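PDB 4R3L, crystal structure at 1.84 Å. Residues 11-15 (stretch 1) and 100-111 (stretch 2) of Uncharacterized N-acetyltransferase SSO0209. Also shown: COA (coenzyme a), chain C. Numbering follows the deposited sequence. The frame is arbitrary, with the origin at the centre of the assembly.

Stretch 1 (11-15) DFTLR
Stretch 2 100-111: RKGIATTLLEAS

The contact is a small apolar packing of an extended segment against the first turns of a coenzyme A-binding helix, with no hydrogen bond between the two stretches and 332 Å² buried in total. The strand that includes Thr-13 to Arg-15 and helix 103-111 run in broadly the same direction, their axes inclined by 29° and 9.7 Å apart at closest approach. CA atoms pair Phe-12 with Ile-103 at 7.8 Å and Leu-14 with Leu-107 at 7.4 Å, so a two-residue step along extended backbone (phi/psi -122/164 at Phe-12, -118/148 at Leu-14) matches about one helical turn. Alternation directs Phe-12 and Leu-14 toward the helix and Thr-13 and Arg-15 away.

Phe-12 (chi1 p, chi2 93°) lays one ring face against Ile-103 (m, t), whose CG1 sits 3.5 Å from the ring centroid and 11° off the normal, a CH-pi contact. Near the ring plane, Lys-101 O lies 3.7 Å from Phe-12 CE2 and Thr-106 OG1 3.4 Å from Phe-12 CE1. The hydroxyl of Thr-106 (p) bonds within the helix, where OG1 donates to Ile-103 O at 3.0 Å. Leu-14 (m, t) spans the next turn: its CD2 meets Leu-107 CD2 at 3.9 Å, while its CD1 lies 4.2 Å from Ala-110 CB and 3.5 Å from Thr-106 O. Leu-107 (m, t) leaves the backbone sideways, but its end comes nearer the strand.

Gly-102, the N-cap residue, has phi/psi 92/9, where a CB would jam against the preceding carbonyl oxygen. Regular i to i+4 bonds begin with Thr-106 N to Gly-102 O at 3.0 Å. The free amides at this end serve the cofactor: Gly-102 N binds COA O1A at 2.8 Å, Ala-104 N binds COA O5A at 3.0 Å and Thr-105 N binds COA O2A at 2.9 Å.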

# COMPACT_ATOMS: atom_id res chain seq x y z
N ASP A 11 10.43 -19.98 0.11
CA ASP A 11 10.08 -19.19 -1.06
C ASP A 11 8.62 -18.75 -1.04
O ASP A 11 7.75 -19.46 -0.52
CB ASP A 11 10.34 -19.98 -2.34
CG ASP A 11 11.80 -19.92 -2.77
OD1 ASP A 11 12.63 -19.55 -1.92
OD2 ASP A 11 12.10 -20.24 -3.94
N PHE A 12 8.36 -17.57 -1.62
CA PHE A 12 7.00 -17.07 -1.77
C PHE A 12 6.70 -16.82 -3.23
O PHE A 12 7.60 -16.75 -4.06
CB PHE A 12 6.80 -15.79 -0.96
CG PHE A 12 7.61 -14.62 -1.45
CD1 PHE A 12 7.06 -13.72 -2.37
CD2 PHE A 12 8.89 -14.40 -0.98
CE1 PHE A 12 7.81 -12.62 -2.82
CE2 PHE A 12 9.63 -13.30 -1.41
CZ PHE A 12 9.09 -12.42 -2.34
N THR A 13 5.42 -16.67 -3.54
CA THR A 13 4.98 -16.26 -4.86
C THR A 13 4.02 -15.09 -4.68
O THR A 13 3.54 -14.87 -3.58
CB THR A 13 4.28 -17.40 -5.62
OG1 THR A 13 3.15 -17.86 -4.87
CG2 THR A 13 5.23 -18.57 -5.83
N LEU A 14 3.74 -14.36 -5.75
CA LEU A 14 2.73 -13.30 -5.71
C LEU A 14 1.64 -13.63 -6.68
O LEU A 14 1.90 -14.23 -7.72
CB LEU A 14 3.31 -11.93 -6.10
CG LEU A 14 4.50 -11.37 -5.34
CD1 LEU A 14 4.81 -9.93 -5.83
CD2 LEU A 14 4.25 -11.38 -3.86
N ARG A 15 0.42 -13.22 -6.36
CA ARG A 15 -0.65 -13.22 -7.33
C ARG A 15 -1.67 -12.15 -6.96
O ARG A 15 -1.65 -11.59 -5.86
CB ARG A 15 -1.31 -14.60 -7.41
CG ARG A 15 -1.89 -15.08 -6.11
CD ARG A 15 -2.76 -16.30 -6.33
NE ARG A 15 -3.26 -16.85 -5.07
CZ ARG A 15 -4.23 -16.30 -4.35
NH1 ARG A 15 -4.79 -15.17 -4.76
NH2 ARG A 15 -4.62 -16.86 -3.22
N ARG A 100 11.82 -9.39 5.80
CA ARG A 100 13.21 -9.31 5.32
C ARG A 100 13.51 -10.36 4.26
O ARG A 100 14.64 -10.83 4.14
CB ARG A 100 14.21 -9.45 6.48
CG ARG A 100 13.99 -8.47 7.61
CD ARG A 100 13.88 -7.03 7.12
NE ARG A 100 15.16 -6.42 6.75
CZ ARG A 100 16.00 -5.86 7.62
NH1 ARG A 100 15.70 -5.84 8.91
NH2 ARG A 100 17.13 -5.32 7.19
N LYS A 101 12.49 -10.70 3.47
CA LYS A 101 12.67 -11.61 2.35
C LYS A 101 12.42 -10.92 1.01
O LYS A 101 12.56 -11.54 -0.05
CB LYS A 101 11.75 -12.82 2.50
CG LYS A 101 12.01 -13.63 3.77
CD LYS A 101 10.89 -14.62 4.05
CE LYS A 101 10.70 -15.62 2.92
NZ LYS A 101 11.69 -16.73 2.93
N GLY A 102 12.06 -9.64 1.06
CA GLY A 102 11.74 -8.90 -0.15
C GLY A 102 10.25 -8.91 -0.51
O GLY A 102 9.88 -8.47 -1.60
N ILE A 103 9.41 -9.42 0.38
CA ILE A 103 7.99 -9.54 0.06
C ILE A 103 7.36 -8.16 -0.16
O ILE A 103 6.67 -7.94 -1.16
CB ILE A 103 7.20 -10.29 1.14
CG1 ILE A 103 7.57 -11.78 1.09
CG2 ILE A 103 5.69 -10.12 0.93
CD1 ILE A 103 7.00 -12.62 2.21
N ALA A 104 7.61 -7.23 0.76
CA ALA A 104 6.97 -5.91 0.62
C ALA A 104 7.50 -5.22 -0.63
O ALA A 104 6.76 -4.55 -1.35
CB ALA A 104 7.22 -5.05 1.85
N THR A 105 8.79 -5.39 -0.90
CA THR A 105 9.36 -4.79 -2.09
C THR A 105 8.69 -5.31 -3.34
O THR A 105 8.38 -4.54 -4.25
CB THR A 105 10.89 -5.05 -2.19
OG1 THR A 105 11.54 -4.37 -1.12
CG2 THR A 105 11.43 -4.52 -3.51
N THR A 106 8.43 -6.62 -3.40
CA THR A 106 7.85 -7.15 -4.62
C THR A 106 6.35 -6.84 -4.69
O THR A 106 5.82 -6.63 -5.77
CB THR A 106 8.07 -8.67 -4.74
OG1 THR A 106 7.46 -9.35 -3.63
CG2 THR A 106 9.57 -8.97 -4.77
N LEU A 107 5.68 -6.79 -3.54
CA LEU A 107 4.26 -6.36 -3.54
C LEU A 107 4.14 -4.94 -4.12
O LEU A 107 3.27 -4.67 -4.95
CB LEU A 107 3.66 -6.41 -2.12
CG LEU A 107 3.34 -7.80 -1.57
CD1 LEU A 107 3.02 -7.75 -0.08
CD2 LEU A 107 2.17 -8.43 -2.34
N LEU A 108 5.00 -4.04 -3.66
CA LEU A 108 4.97 -2.66 -4.16
C LEU A 108 5.29 -2.59 -5.64
O LEU A 108 4.67 -1.83 -6.37
CB LEU A 108 5.95 -1.78 -3.38
CG LEU A 108 5.48 -1.28 -2.02
CD1 LEU A 108 6.67 -0.99 -1.11
CD2 LEU A 108 4.62 -0.01 -2.20
N GLU A 109 6.27 -3.38 -6.11
CA GLU A 109 6.60 -3.33 -7.52
C GLU A 109 5.44 -3.78 -8.37
O GLU A 109 5.16 -3.18 -9.42
CB GLU A 109 7.83 -4.19 -7.83
CG GLU A 109 8.38 -3.97 -9.25
CD GLU A 109 7.73 -4.84 -10.34
OE1 GLU A 109 6.96 -5.78 -10.02
OE2 GLU A 109 8.01 -4.60 -11.54
N ALA A 110 4.76 -4.83 -7.93
CA ALA A 110 3.65 -5.38 -8.69
C ALA A 110 2.50 -4.40 -8.74
O ALA A 110 1.89 -4.17 -9.80
CB ALA A 110 3.19 -6.71 -8.08
N SER A 111 2.18 -3.82 -7.58
CA SER A 111 1.10 -2.84 -7.51
C SER A 111 1.45 -1.62 -8.35
O SER A 111 0.62 -1.13 -9.10
CB SER A 111 0.81 -2.44 -6.05
OG SER A 111 -0.44 -1.76 -5.96
N1A COA C . 14.81 -2.23 9.55
C2A COA C . 15.54 -1.59 8.61
N3A COA C . 15.24 -1.69 7.32
C4A COA C . 14.19 -2.45 6.90
C5A COA C . 13.42 -3.13 7.84
C6A COA C . 13.76 -3.01 9.19
N6A COA C . 12.97 -3.70 10.21
N7A COA C . 12.43 -3.81 7.14
C8A COA C . 12.60 -3.56 5.81
N9A COA C . 13.65 -2.73 5.66
C1B COA C . 14.20 -2.22 4.39
C2B COA C . 15.50 -2.85 4.11
O2B COA C . 16.30 -2.01 3.36
C3B COA C . 15.13 -3.98 3.29
O3B COA C . 16.24 -4.42 2.61
P3B COA C . 17.07 -5.62 3.18
O7A COA C . 17.97 -6.21 2.09
O8A COA C . 16.15 -6.68 3.64
O9A COA C . 17.91 -5.15 4.33
C4B COA C . 14.13 -3.38 2.40
O4B COA C . 13.37 -2.55 3.25
C5B COA C . 13.23 -4.38 1.81
O5B COA C . 12.35 -4.94 2.75
P1A COA C . 11.32 -6.11 2.46
O1A COA C . 11.90 -7.45 2.84
O2A COA C . 10.89 -6.05 1.05
O3A COA C . 10.14 -5.76 3.47
P2A COA C . 9.29 -6.80 4.30
O4A COA C . 10.04 -7.33 5.51
O5A COA C . 8.79 -7.90 3.42
O6A COA C . 8.00 -5.99 4.85
CBP COA C . 6.96 -4.15 6.06
CCP COA C . 8.16 -4.67 5.21
CDP COA C . 7.24 -2.73 6.49
CEP COA C . 5.72 -4.20 5.17
CAP COA C . 6.85 -5.10 7.23
OAP COA C . 7.86 -4.89 8.22
C9P COA C . 5.52 -5.04 7.97
O9P COA C . 4.53 -5.70 7.56
N8P COA C . 5.36 -4.25 9.17
C7P COA C . 4.10 -4.17 9.91
C6P COA C . 2.94 -3.54 9.09
C5P COA C . 3.32 -2.19 8.49
O5P COA C . 3.87 -1.34 9.23
N4P COA C . 3.06 -1.92 7.07
C3P COA C . 3.44 -0.64 6.49
C2P COA C . 2.67 0.60 6.94
S1P COA C . 2.81 2.06 5.97